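Local coordinates for protein 3-oxoadipate enol-lactonase (Burkholderia xenovorans, PDB 2XUA) that probably hydrolyses the enol-lactone of 3-oxoadipate in the breakdown of catechol-type aromatic compounds, using an alpha/beta-hydrolase fold that carries a cap of helices, at residues N33-L39 / R57-H63; M41-Q45 / N247-A251; R138-R143 / Y186-E191; M147-D152 / R175-V179; H216-A220 / A242-S246. Residues are numbered along the deposited sequence.

Contact 1: N33-L39 / R57-H63. With SHF (laevulinic acid), chain C.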
# COMPACT_ATOMS: atom_id res chain seq x y z
N ASN B 33 -12.97 1.76 -5.06
CA ASN B 33 -12.38 2.36 -3.85
C ASN B 33 -13.10 3.69 -3.46
O ASN B 33 -13.84 4.30 -4.23
CB ASN B 33 -10.92 2.79 -4.08
CG ASN B 33 -10.02 1.70 -4.66
OD1 ASN B 33 -8.95 1.99 -5.20
ND2 ASN B 33 -10.46 0.47 -4.59
N SER B 34 -12.83 4.11 -2.24
CA SER B 34 -13.24 5.44 -1.73
C SER B 34 -12.33 6.53 -2.26
O SER B 34 -11.13 6.30 -2.55
CB SER B 34 -13.07 5.41 -0.20
OG SER B 34 -13.82 6.51 0.37
N LEU B 35 -12.86 7.77 -2.32
CA LEU B 35 -12.00 8.93 -2.53
C LEU B 35 -10.79 8.99 -1.58
O LEU B 35 -10.94 8.87 -0.38
CB LEU B 35 -12.85 10.23 -2.39
CG LEU B 35 -12.18 11.55 -2.62
CD1 LEU B 35 -11.77 11.66 -4.08
CD2 LEU B 35 -13.18 12.62 -2.21
N GLY B 36 -9.59 9.26 -2.13
CA GLY B 36 -8.36 9.39 -1.34
C GLY B 36 -7.79 8.03 -0.89
O GLY B 36 -6.95 8.00 -0.01
N THR B 37 -8.24 6.92 -1.51
CA THR B 37 -7.63 5.60 -1.19
C THR B 37 -7.08 5.01 -2.48
O THR B 37 -7.34 5.51 -3.56
CB THR B 37 -8.64 4.61 -0.57
OG1 THR B 37 -9.63 4.30 -1.54
CG2 THR B 37 -9.34 5.24 0.65
N ASP B 38 -6.36 3.91 -2.36
CA ASP B 38 -6.00 3.16 -3.54
C ASP B 38 -6.41 1.72 -3.30
O ASP B 38 -7.05 1.41 -2.30
CB ASP B 38 -4.52 3.30 -3.88
CG ASP B 38 -3.59 2.56 -2.94
OD1 ASP B 38 -4.05 1.95 -1.98
OD2 ASP B 38 -2.36 2.57 -3.18
N LEU B 39 -6.04 0.81 -4.22
CA LEU B 39 -6.58 -0.52 -4.14
C LEU B 39 -6.13 -1.37 -2.96
O LEU B 39 -6.70 -2.45 -2.75
CB LEU B 39 -6.45 -1.22 -5.49
CG LEU B 39 -5.25 -1.95 -6.12
CD1 LEU B 39 -4.79 -1.44 -7.40
CD2 LEU B 39 -4.12 -2.54 -5.25
N ARG B 57 -9.40 -5.45 -8.69
CA ARG B 57 -9.30 -4.14 -8.02
C ARG B 57 -8.62 -3.17 -8.96
O ARG B 57 -7.85 -3.59 -9.86
CB ARG B 57 -8.42 -4.26 -6.77
CG ARG B 57 -9.13 -4.99 -5.65
CD ARG B 57 -8.12 -5.07 -4.46
NE ARG B 57 -7.17 -6.16 -4.70
CZ ARG B 57 -5.96 -6.29 -4.09
NH1 ARG B 57 -5.52 -5.39 -3.25
NH2 ARG B 57 -5.20 -7.36 -4.30
N TYR B 58 -8.82 -1.87 -8.74
CA TYR B 58 -8.19 -0.90 -9.59
C TYR B 58 -8.06 0.41 -8.83
O TYR B 58 -8.74 0.63 -7.83
CB TYR B 58 -9.00 -0.75 -10.92
CG TYR B 58 -10.30 -0.03 -10.75
CD1 TYR B 58 -10.44 1.32 -11.11
CD2 TYR B 58 -11.42 -0.69 -10.26
CE1 TYR B 58 -11.67 2.01 -10.91
CE2 TYR B 58 -12.64 -0.02 -10.06
CZ TYR B 58 -12.74 1.33 -10.37
OH TYR B 58 -13.93 1.96 -10.19
N ASP B 59 -7.14 1.25 -9.28
CA ASP B 59 -7.03 2.61 -8.78
C ASP B 59 -7.93 3.50 -9.63
O ASP B 59 -7.72 3.66 -10.85
CB ASP B 59 -5.58 3.08 -8.79
CG ASP B 59 -4.75 2.45 -7.66
OD1 ASP B 59 -5.35 1.85 -6.78
OD2 ASP B 59 -3.51 2.54 -7.62
N THR B 60 -8.92 4.09 -8.97
CA THR B 60 -9.82 5.03 -9.67
C THR B 60 -8.99 6.13 -10.33
O THR B 60 -7.93 6.50 -9.85
CB THR B 60 -10.78 5.63 -8.61
OG1 THR B 60 -11.53 4.57 -7.98
CG2 THR B 60 -11.80 6.64 -9.27
N ARG B 61 -9.44 6.69 -11.45
CA ARG B 61 -8.69 7.80 -12.05
C ARG B 61 -8.40 8.88 -10.98
O ARG B 61 -9.19 9.11 -10.07
CB ARG B 61 -9.47 8.43 -13.22
CG ARG B 61 -10.86 8.86 -12.87
CD ARG B 61 -11.36 9.84 -14.03
NE ARG B 61 -11.54 9.08 -15.28
CZ ARG B 61 -11.53 9.59 -16.51
NH1 ARG B 61 -11.35 10.90 -16.71
NH2 ARG B 61 -11.74 8.79 -17.56
N GLY B 62 -7.26 9.51 -11.11
CA GLY B 62 -6.80 10.52 -10.16
C GLY B 62 -6.18 9.95 -8.90
O GLY B 62 -5.80 10.74 -8.05
N HIS B 63 -6.13 8.61 -8.77
CA HIS B 63 -5.67 7.95 -7.51
C HIS B 63 -4.54 6.96 -7.74
O HIS B 63 -4.34 6.43 -8.85
CB HIS B 63 -6.81 7.16 -6.83
CG HIS B 63 -7.91 8.03 -6.28
ND1 HIS B 63 -8.88 8.62 -7.07
CD2 HIS B 63 -8.19 8.41 -5.00
CE1 HIS B 63 -9.70 9.32 -6.31
NE2 HIS B 63 -9.31 9.20 -5.05
C4 SHF C . -12.76 11.34 1.16
C5 SHF C . -12.94 9.83 0.97
C3 SHF C . -13.93 12.21 1.65
C2 SHF C . -15.08 11.53 2.44
C1 SHF C . -15.86 12.56 3.36
O4 SHF C . -11.64 11.86 0.97
O1 SHF C . -15.48 12.56 4.55
OH1 SHF C . -16.85 13.25 2.94
O HOH W 1 -14.04 4.36 -7.02
O HOH W 2 -11.30 1.79 -7.41
O HOH W 3 -11.21 6.33 -5.38
O HOH W 4 -8.80 4.80 -5.93
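Leu39, His63 and Arg57 bury the most surface where the loop 33-39, which follows strand 28-32, lies on 57-63, the end of strand 54-58 and the turn after it. Leu39 is hydrogen-bonded at both backbone ends: its N donates to Asp59 OD1 (2.8 Å) and its O accepts from Arg57 NH1 (3.2 Å, 162° at the hydrogen); its CB also packs 3.8 Å from Tyr58 O. Arg57 does more than this, since its guanidinium also pairs with Asp19 and with Asp176 of the second subunit. At the other end, both segments form type II turns, Ser34 to Thr37 and Thr60 to His63. His63 NE2 accepts from Gly36 N (2.9 Å, 167°), while His63 ND1 donates to Arg61 O (3.1 Å), so the imidazole ties one turn to the other. Between these ends the segments are bridged by water: water 2 joins Asn33 N to Tyr58 O and Thr60 OG1, and water 4 joins Thr37 O to Thr60 N. Because ND1 is a donor and NE2 an acceptor, His63 is read here as a neutral ring protonated on ND1, with ND1 holding the ring to its own turn and NE2 bonded to the loop that carries the laevulinic acid pocket residues Ser34 and Leu35.

Contact 2: M41-Q45 / N247-A251; sequences MWAPQ and NIERA
Residues 41-45 run from the end of a 3-10 turn (41-42) into the weakly bonded start of helix 43-52, with Gln45 N bonded to Trp42 O at 2.9 Å. In the other segment, 247-249 ends a short helix; Arg250 (phi/psi -123/57) breaks it and occupies the N-cap position of helix 251-263. In register, the CA atoms of Trp42 and Asn247 are 7.4 Å apart and those of Pro44 and Ala251 6.3 Å.

Asn247, chi1 p (72°) and chi2 -61°, points toward 41-45 and buries the most surface. Its ND2 donates to Met41 O (2.9 Å, 138°) and lies 3.7 Å from Trp42 CE3. Met41, present as selenomethionine, chi1 p, chi2 t and chi3 m, brings its CE to 3.3 Å from Asn247 OD1. Trp42, chi1 m and chi2 115°, starts away from 247-251, but its ring swings back beside Asn247. Gln45 (m, p) turns its side chain in beside Asn247. Pro44, C-gamma exo, sets its CB 3.9 Å from Ala251 CB and its CG 4.5 Å from CG1 of Ile248 (m, t). Water 5 donates to Pro44 O (2.8 Å) and weakly to Ala251 O (3.5 Å).

The contact joins the chain after strand 28-32 to the C-terminal helices of the hydrolase fold, and Val169 of the second subunit packs on Pro44, Ile248 and Ala251. With one clear direct hydrogen bond and Asn247 OD1 buried without a polar partner, the contact relies largely on side-chain fit.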
# COMPACT_ATOMS: atom_id res chain seq x y z
N MSE B 41 -6.74 -0.60 -0.03
CA MSE B 41 -7.79 -0.50 1.02
C MSE B 41 -8.65 -1.77 1.11
O MSE B 41 -9.22 -2.03 2.13
CB MSE B 41 -8.68 0.72 0.80
CG MSE B 41 -9.53 0.58 -0.47
SE MSE B 41 -11.09 1.69 -0.26
CE MSE B 41 -12.12 0.65 1.01
N TRP B 42 -8.68 -2.60 0.04
CA TRP B 42 -9.49 -3.80 0.05
C TRP B 42 -8.67 -5.03 0.47
O TRP B 42 -9.14 -6.13 0.41
CB TRP B 42 -9.99 -4.06 -1.38
CG TRP B 42 -11.02 -3.05 -1.81
CD1 TRP B 42 -10.88 -2.13 -2.79
CD2 TRP B 42 -12.36 -2.92 -1.29
NE1 TRP B 42 -12.04 -1.38 -2.88
CE2 TRP B 42 -12.97 -1.85 -1.99
CE3 TRP B 42 -13.06 -3.56 -0.27
CZ2 TRP B 42 -14.28 -1.41 -1.73
CZ3 TRP B 42 -14.38 -3.16 -0.01
CH2 TRP B 42 -14.97 -2.06 -0.74
N ALA B 43 -7.40 -4.84 0.83
CA ALA B 43 -6.60 -5.99 1.15
C ALA B 43 -7.26 -6.94 2.20
O ALA B 43 -7.17 -8.17 2.06
CB ALA B 43 -5.13 -5.52 1.61
N PRO B 44 -7.98 -6.40 3.23
CA PRO B 44 -8.56 -7.41 4.19
C PRO B 44 -9.62 -8.33 3.60
O PRO B 44 -9.89 -9.40 4.14
CB PRO B 44 -9.16 -6.54 5.33
CG PRO B 44 -8.29 -5.23 5.28
CD PRO B 44 -8.25 -5.04 3.69
N GLN B 45 -10.23 -7.91 2.49
CA GLN B 45 -11.23 -8.75 1.85
C GLN B 45 -10.70 -9.77 0.79
O GLN B 45 -11.45 -10.64 0.31
CB GLN B 45 -12.28 -7.84 1.17
CG GLN B 45 -13.34 -7.27 2.15
CD GLN B 45 -12.73 -6.26 3.12
OE1 GLN B 45 -12.93 -6.32 4.36
NE2 GLN B 45 -11.96 -5.33 2.58
N ASN B 247 -14.98 -1.51 5.96
CA ASN B 247 -14.32 -2.79 5.56
C ASN B 247 -12.94 -2.96 6.23
O ASN B 247 -12.36 -4.06 6.24
CB ASN B 247 -14.12 -2.82 4.04
CG ASN B 247 -13.05 -1.88 3.60
OD1 ASN B 247 -13.17 -0.67 3.81
ND2 ASN B 247 -11.94 -2.42 3.04
N ILE B 248 -12.39 -1.87 6.73
CA ILE B 248 -11.21 -1.91 7.59
C ILE B 248 -11.51 -1.99 9.08
O ILE B 248 -11.07 -2.93 9.75
CB ILE B 248 -10.28 -0.75 7.30
CG1 ILE B 248 -9.64 -1.03 5.96
CG2 ILE B 248 -9.10 -0.70 8.33
CD1 ILE B 248 -8.81 0.10 5.46
N GLU B 249 -12.26 -1.03 9.59
CA GLU B 249 -12.59 -1.05 11.01
C GLU B 249 -13.35 -2.32 11.46
O GLU B 249 -13.11 -2.81 12.54
CB GLU B 249 -13.30 0.28 11.43
CG GLU B 249 -13.66 0.26 12.94
CD GLU B 249 -13.85 1.70 13.48
OE1 GLU B 249 -13.61 2.67 12.69
OE2 GLU B 249 -14.23 1.83 14.68
N ARG B 250 -14.29 -2.83 10.67
CA ARG B 250 -14.96 -4.05 11.02
C ARG B 250 -14.75 -5.00 9.88
O ARG B 250 -15.73 -5.53 9.30
CB ARG B 250 -16.47 -3.85 11.05
CG ARG B 250 -17.06 -3.10 12.17
CD ARG B 250 -16.37 -3.23 13.40
NE ARG B 250 -17.08 -4.09 14.28
CZ ARG B 250 -17.20 -3.89 15.60
NH1 ARG B 250 -16.63 -2.86 16.20
NH2 ARG B 250 -17.89 -4.78 16.31
N ALA B 251 -13.49 -5.26 9.56
CA ALA B 251 -13.12 -6.14 8.42
C ALA B 251 -13.80 -7.48 8.43
O ALA B 251 -14.41 -7.89 7.46
CB ALA B 251 -11.61 -6.29 8.36
O HOH W 5 -11.57 -9.50 6.33

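Contact 3: R138-R143 / Y186-E191; sequences RAVKAR and YASNCE. With SHF (laevulinic acid), chain C.
Two helical segments, 138-143 and 186-191, lie almost antiparallel (171°), their axes 8.6 Å apart. The register is set where Ala139 and Ala187 meet, CA to CA 4.4 Å and CB to CB 4.0 Å; these small residues permit the close approach. Ala142 CB continues the seam, 3.8 Å from Tyr186 CD2, and Ala139 CB is 4.2 Å from Cys190 CB.

The backbone is satisfied along each helix, for example Ala142 N to Arg138 O (2.9 Å) and Cys190 N to Tyr186 O (2.9 Å). At one margin Arg143, chi1 m and chi2 t, reaches across with its CG 3.4 Å from Ala187 CB and forms a salt bridge with Glu191, in which NH1 donates to OE1 (3.2 Å, 154°); NH1 is shared with Glu184. Ser188 OG is hydrogen-bonded to Glu184 O, and Asn189 ND2 to Arg61 O in the core.

Toward the ligand, Tyr186 (t, 89°) donates from OH to O4 of laevulinic acid at 2.7 Å, and Arg138 (t, t, m) gives a weak bond from NH2 to OH1 at 3.4 Å. Arg138 CD sits 3.4 Å from Tyr186 OH. Arg157 NE is also hydrogen-bonded to the ligand. The pair is an antiparallel helix packing of the cap inserted between core strands 117-123 and 209-214, forming part of the ligand pocket.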
# COMPACT_ATOMS: atom_id res chain seq x y z
N ARG B 138 -13.71 21.61 -0.21
CA ARG B 138 -12.78 20.50 -0.20
C ARG B 138 -11.82 20.54 -1.38
O ARG B 138 -10.60 20.38 -1.20
CB ARG B 138 -13.55 19.19 -0.19
CG ARG B 138 -12.64 18.00 0.14
CD ARG B 138 -13.41 16.73 -0.00
NE ARG B 138 -14.26 16.27 1.10
CZ ARG B 138 -14.19 16.63 2.38
NH1 ARG B 138 -13.30 17.53 2.78
NH2 ARG B 138 -15.03 16.07 3.27
N ALA B 139 -12.39 20.75 -2.57
CA ALA B 139 -11.68 20.85 -3.82
C ALA B 139 -10.76 22.02 -3.81
O ALA B 139 -9.63 21.92 -4.25
CB ALA B 139 -12.67 20.96 -5.01
N VAL B 140 -11.23 23.14 -3.27
CA VAL B 140 -10.38 24.35 -3.17
C VAL B 140 -9.17 24.06 -2.28
O VAL B 140 -8.01 24.36 -2.63
CB VAL B 140 -11.18 25.60 -2.58
CG1 VAL B 140 -10.17 26.70 -2.16
CG2 VAL B 140 -12.19 26.12 -3.57
N LYS B 141 -9.44 23.46 -1.13
CA LYS B 141 -8.39 23.17 -0.19
C LYS B 141 -7.37 22.20 -0.81
O LYS B 141 -6.16 22.40 -0.68
CB LYS B 141 -8.97 22.60 1.10
CG LYS B 141 -7.98 22.66 2.27
CD LYS B 141 -8.54 22.07 3.56
CE LYS B 141 -7.72 22.60 4.77
NZ LYS B 141 -8.41 23.78 5.41
N ALA B 142 -7.85 21.17 -1.50
CA ALA B 142 -6.94 20.17 -2.01
C ALA B 142 -6.03 20.85 -3.02
O ALA B 142 -4.80 20.69 -2.96
CB ALA B 142 -7.69 19.04 -2.62
N ARG B 143 -6.67 21.61 -3.94
CA ARG B 143 -5.97 22.26 -5.07
C ARG B 143 -4.99 23.35 -4.68
O ARG B 143 -3.95 23.51 -5.32
CB ARG B 143 -6.97 22.81 -6.15
CG ARG B 143 -7.65 21.69 -6.89
CD ARG B 143 -8.18 22.02 -8.31
NE ARG B 143 -9.59 22.20 -8.20
CZ ARG B 143 -10.53 21.51 -8.83
NH1 ARG B 143 -10.28 20.55 -9.72
NH2 ARG B 143 -11.75 21.86 -8.57
N TYR B 186 -7.71 14.25 -6.96
CA TYR B 186 -8.64 14.19 -5.81
C TYR B 186 -9.74 15.27 -5.95
O TYR B 186 -10.92 14.98 -5.87
CB TYR B 186 -7.84 14.46 -4.55
CG TYR B 186 -8.66 14.44 -3.29
CD1 TYR B 186 -8.85 13.24 -2.57
CD2 TYR B 186 -9.27 15.61 -2.81
CE1 TYR B 186 -9.58 13.21 -1.37
CE2 TYR B 186 -10.06 15.59 -1.62
CZ TYR B 186 -10.20 14.40 -0.91
OH TYR B 186 -10.96 14.35 0.25
N ALA B 187 -9.34 16.52 -6.13
CA ALA B 187 -10.34 17.58 -6.37
C ALA B 187 -11.29 17.24 -7.57
O ALA B 187 -12.50 17.47 -7.50
CB ALA B 187 -9.62 18.90 -6.61
N SER B 188 -10.77 16.68 -8.66
CA SER B 188 -11.69 16.40 -9.77
C SER B 188 -12.75 15.36 -9.42
O SER B 188 -13.84 15.38 -9.97
CB SER B 188 -10.95 15.97 -11.03
OG SER B 188 -10.09 17.02 -11.44
N ASN B 189 -12.39 14.43 -8.53
CA ASN B 189 -13.33 13.42 -8.04
C ASN B 189 -14.28 14.06 -7.07
O ASN B 189 -15.48 13.73 -7.06
CB ASN B 189 -12.55 12.24 -7.41
CG ASN B 189 -12.01 11.28 -8.47
OD1 ASN B 189 -12.79 10.65 -9.15
ND2 ASN B 189 -10.71 11.22 -8.66
N CYS B 190 -13.82 15.03 -6.30
CA CYS B 190 -14.77 15.80 -5.48
C CYS B 190 -15.91 16.34 -6.34
O CYS B 190 -17.09 16.20 -6.01
CB CYS B 190 -14.07 16.96 -4.80
SG CYS B 190 -12.92 16.48 -3.48
N GLU B 191 -15.51 16.95 -7.46
CA GLU B 191 -16.43 17.51 -8.44
C GLU B 191 -17.36 16.44 -8.98
O GLU B 191 -18.60 16.61 -8.94
CB GLU B 191 -15.64 18.25 -9.53
CG GLU B 191 -15.11 19.56 -8.96
CD GLU B 191 -13.95 20.23 -9.75
OE1 GLU B 191 -13.18 19.56 -10.47
OE2 GLU B 191 -13.77 21.44 -9.55
C4 SHF C . -12.76 11.34 1.16
C5 SHF C . -12.94 9.83 0.97
C3 SHF C . -13.93 12.21 1.65
C2 SHF C . -15.08 11.53 2.44
C1 SHF C . -15.86 12.56 3.36
O4 SHF C . -11.64 11.86 0.97
O1 SHF C . -15.48 12.56 4.55
OH1 SHF C . -16.85 13.25 2.94

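Contact 4: M147-D152 / R175-V179; sequences MHALAD and RDVFV
Asp152 (chi1 m) and Arg175, whose chain is extended (t, t, t), make the salt bridge between the segments: NH1 donates to OD1 at 3.1 Å (139°) and NH2 weakly to the same OD1 at 3.3 Å. The guanidinium spreads over Ala151, with CB 3.6 Å from NH1 on one face.

Also near the surface, Val179 CB stands 4.0 Å from the centroid of the His148 ring, 10° off its normal, a CH-pi contact, and Val179 CG1 is 3.6 Å from Ala151 CB. Further in, Phe178 (t, 93°) inserts its ring among Met147, Leu150 and Ala151; the CE of Met147 (selenomethionine; m, m, m) lies 4.0 Å from the ring centroid, 25° off the normal, and Leu150 CB is at the ring edge, 3.9 Å from Phe178 CE2.

Both segments are helical, crossing at 134° with axes 9.4 Å apart, and the CA atoms of Met147 and Val179 are 5.0 Å apart. This is an oblique helix pair in the cap of an alpha/beta hydrolase, with Phe178 lining the laevulinic acid pocket.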
# COMPACT_ATOMS: atom_id res chain seq x y z
N MSE B 147 -2.50 17.97 0.18
CA MSE B 147 -3.26 16.90 0.75
C MSE B 147 -2.96 16.67 2.22
O MSE B 147 -3.74 16.02 2.91
CB MSE B 147 -3.03 15.63 -0.07
CG MSE B 147 -3.42 15.78 -1.51
SE MSE B 147 -5.29 15.93 -1.60
CE MSE B 147 -5.79 14.18 -1.02
N HIS B 148 -1.84 17.18 2.69
CA HIS B 148 -1.51 17.06 4.12
C HIS B 148 -2.50 17.78 4.99
O HIS B 148 -2.98 17.25 6.01
CB HIS B 148 -0.06 17.54 4.38
CG HIS B 148 0.97 16.46 4.19
ND1 HIS B 148 1.61 16.23 2.98
CD2 HIS B 148 1.43 15.51 5.04
CE1 HIS B 148 2.43 15.20 3.11
NE2 HIS B 148 2.34 14.74 4.35
N ALA B 149 -2.86 18.98 4.55
CA ALA B 149 -3.90 19.79 5.19
C ALA B 149 -5.28 19.09 5.31
O ALA B 149 -5.96 19.10 6.38
CB ALA B 149 -4.02 21.16 4.42
N LEU B 150 -5.65 18.44 4.22
CA LEU B 150 -6.92 17.74 4.12
C LEU B 150 -6.95 16.50 4.98
O LEU B 150 -7.99 16.18 5.57
CB LEU B 150 -7.14 17.30 2.70
CG LEU B 150 -8.17 18.05 1.91
CD1 LEU B 150 -7.43 19.14 1.22
CD2 LEU B 150 -8.59 17.07 0.91
N ALA B 151 -5.81 15.81 5.06
CA ALA B 151 -5.70 14.55 5.78
C ALA B 151 -6.15 14.74 7.22
O ALA B 151 -6.80 13.86 7.76
CB ALA B 151 -4.23 14.03 5.74
N ASP B 152 -5.83 15.88 7.84
CA ASP B 152 -6.13 16.03 9.28
C ASP B 152 -7.64 16.21 9.49
O ASP B 152 -8.18 15.84 10.54
CB ASP B 152 -5.40 17.20 9.95
CG ASP B 152 -3.87 17.04 9.93
OD1 ASP B 152 -3.31 15.94 10.27
OD2 ASP B 152 -3.22 18.08 9.58
N ARG B 175 -3.09 6.86 5.69
CA ARG B 175 -2.73 8.27 5.57
C ARG B 175 -1.69 8.42 4.48
O ARG B 175 -1.75 9.38 3.73
CB ARG B 175 -2.18 8.79 6.88
CG ARG B 175 -1.74 10.30 6.84
CD ARG B 175 -1.33 10.88 8.23
NE ARG B 175 -1.00 12.29 8.00
CZ ARG B 175 -1.78 13.33 8.32
NH1 ARG B 175 -2.93 13.13 8.98
NH2 ARG B 175 -1.38 14.58 7.99
N ASP B 176 -0.75 7.45 4.37
CA ASP B 176 0.32 7.63 3.35
C ASP B 176 -0.30 7.64 1.98
O ASP B 176 0.11 8.43 1.12
CB ASP B 176 1.41 6.54 3.44
CG ASP B 176 2.70 6.90 2.66
OD1 ASP B 176 3.17 8.04 2.80
OD2 ASP B 176 3.24 6.04 1.91
N VAL B 177 -1.28 6.80 1.75
CA VAL B 177 -1.92 6.75 0.42
C VAL B 177 -2.72 8.03 0.19
O VAL B 177 -2.65 8.67 -0.89
CB VAL B 177 -2.87 5.54 0.34
CG1 VAL B 177 -3.76 5.61 -0.92
CG2 VAL B 177 -2.01 4.22 0.39
N PHE B 178 -3.45 8.44 1.23
CA PHE B 178 -4.26 9.67 1.10
C PHE B 178 -3.35 10.87 0.76
O PHE B 178 -3.55 11.53 -0.25
CB PHE B 178 -5.03 9.88 2.41
CG PHE B 178 -5.95 11.05 2.35
CD1 PHE B 178 -7.26 10.88 2.00
CD2 PHE B 178 -5.46 12.35 2.59
CE1 PHE B 178 -8.14 12.00 1.96
CE2 PHE B 178 -6.33 13.47 2.51
CZ PHE B 178 -7.65 13.28 2.18
N VAL B 179 -2.28 11.08 1.53
CA VAL B 179 -1.50 12.29 1.34
C VAL B 179 -0.69 12.31 0.07
O VAL B 179 -0.25 13.37 -0.32
CB VAL B 179 -0.64 12.73 2.58
CG1 VAL B 179 -1.50 12.83 3.79
CG2 VAL B 179 0.53 11.75 2.83

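Contact 5: H216-A220 / A242-S246; sequences HDLAA and ASHIS. With SHF (laevulinic acid), chain C.
This is a buried contact between two loops at the C-terminal ends of adjacent parallel strands: loop 216-220 follows strand 209-214, and loop 242-246 follows strand 236-240. Neither loop is regular until Ser246 opens the helix that Ile245 precedes as N-cap residue. The backbones come closest at Asp217 and Ser243, CA to CA 4.0 Å, and one main-chain bond, His216 N to Ala242 O (2.9 Å, 155°), joins them just beyond the strands.

From there the side chains take over. Asp217, chi1 t and chi2 -18°, presents OD2 to ND1 of His244 (t, 52°) at 2.8 Å and 169°, a nearly linear His-carboxylate bond. Its OD1 accepts from Ala220 N (2.8 Å, 168°), three residues on, in an Asx motif, and weakly from Ala219 N (3.0 Å), so the carboxylate is held by its own loop. Acid after one strand and histidine after the next is the alpha/beta-hydrolase arrangement, and together with Ser100, which the His244 side chain touches, the pair is consistent with a Ser-His-Asp triad.

Ala219 CB lies over one face of the His244 imidazole, 3.8 Å from its centroid and 6° off the normal, a CH-pi contact; the same CB is 3.5 Å from O1 of laevulinic acid. Ala220 CB is 4.1 Å from His244 CE1. At the exposed end, the His216 ring packs beside Ala242 and gives its NE2 a bond with Asp241.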
# COMPACT_ATOMS: atom_id res chain seq x y z
N HIS B 216 -21.55 4.97 12.75
CA HIS B 216 -20.83 6.20 13.06
C HIS B 216 -20.37 6.99 11.86
O HIS B 216 -19.68 8.00 12.01
CB HIS B 216 -19.65 5.91 14.05
CG HIS B 216 -20.04 4.98 15.16
ND1 HIS B 216 -20.95 5.33 16.15
CD2 HIS B 216 -19.71 3.68 15.39
CE1 HIS B 216 -21.14 4.29 16.95
NE2 HIS B 216 -20.39 3.29 16.52
N ASP B 217 -20.74 6.57 10.65
CA ASP B 217 -20.36 7.26 9.42
C ASP B 217 -21.16 8.58 9.28
O ASP B 217 -22.39 8.57 9.28
CB ASP B 217 -20.65 6.27 8.27
CG ASP B 217 -20.10 6.68 6.97
OD1 ASP B 217 -19.76 7.87 6.75
OD2 ASP B 217 -20.06 5.78 6.10
N LEU B 218 -20.47 9.71 9.16
CA LEU B 218 -21.09 11.01 8.99
C LEU B 218 -20.96 11.42 7.55
O LEU B 218 -21.72 12.26 7.05
CB LEU B 218 -20.44 12.06 9.91
CG LEU B 218 -20.75 11.88 11.39
CD1 LEU B 218 -19.97 12.91 12.23
CD2 LEU B 218 -22.32 11.99 11.61
N ALA B 219 -20.01 10.81 6.86
CA ALA B 219 -19.77 11.15 5.49
C ALA B 219 -20.86 10.54 4.59
O ALA B 219 -21.28 11.14 3.60
CB ALA B 219 -18.41 10.66 5.11
N ALA B 220 -21.30 9.35 4.94
CA ALA B 220 -22.45 8.72 4.28
C ALA B 220 -23.18 8.07 5.41
O ALA B 220 -22.65 7.16 6.08
CB ALA B 220 -21.94 7.67 3.22
N ALA B 242 -19.19 0.75 12.86
CA ALA B 242 -18.00 1.35 12.30
C ALA B 242 -18.35 2.73 11.79
O ALA B 242 -19.51 3.14 11.79
CB ALA B 242 -17.44 0.44 11.17
N SER B 243 -17.34 3.47 11.42
CA SER B 243 -17.51 4.75 10.75
C SER B 243 -17.43 4.47 9.24
O SER B 243 -17.95 3.44 8.76
CB SER B 243 -16.43 5.73 11.24
OG SER B 243 -16.58 6.99 10.59
N HIS B 244 -16.72 5.31 8.50
CA HIS B 244 -16.89 5.40 7.08
C HIS B 244 -16.12 4.29 6.30
O HIS B 244 -16.61 3.80 5.29
CB HIS B 244 -16.49 6.80 6.64
CG HIS B 244 -16.72 7.09 5.20
ND1 HIS B 244 -17.95 6.88 4.58
CD2 HIS B 244 -15.90 7.60 4.25
CE1 HIS B 244 -17.86 7.27 3.32
NE2 HIS B 244 -16.63 7.71 3.09
N ILE B 245 -14.93 3.89 6.78
CA ILE B 245 -14.14 2.87 6.06
C ILE B 245 -14.35 1.56 6.81
O ILE B 245 -13.43 1.06 7.55
CB ILE B 245 -12.67 3.29 5.99
CG1 ILE B 245 -12.49 4.67 5.34
CG2 ILE B 245 -11.85 2.18 5.28
CD1 ILE B 245 -12.99 4.75 3.89
N SER B 246 -15.61 1.07 6.76
CA SER B 246 -16.06 -0.06 7.57
C SER B 246 -15.44 -1.40 7.20
O SER B 246 -15.40 -2.32 8.02
CB SER B 246 -17.60 -0.18 7.56
OG SER B 246 -18.11 -0.65 6.34
C4 SHF C . -12.76 11.34 1.16
C5 SHF C . -12.94 9.83 0.97
C3 SHF C . -13.93 12.21 1.65
C2 SHF C . -15.08 11.53 2.44
C1 SHF C . -15.86 12.56 3.36
O4 SHF C . -11.64 11.86 0.97
O1 SHF C . -15.48 12.56 4.55
OH1 SHF C . -16.85 13.25 2.94

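Contacts 1, 2 and 5 belong to the alpha/beta core, contacts 3 and 4 to the helical cap; contact 4 is the most exposed, being only partly buried. The cap contacts share no segment, but their helices interlock, Tyr186 CE2 meeting Leu150 CD2 at 3.3 Å. Both join helices by apolar side chains with a salt bridge at the margin, whereas the loops of contacts 1 and 5 are tied by hydrogen bonds, a buried histidine ring taking part in each; contact 2 is mixed. Contact 1 touches all four others, and its Ser34 OG comes within 4.1 Å of His244 NE2 in contact 5. All except contact 2 contribute residues to the laevulinic acid pocket, which therefore lies between core and cap.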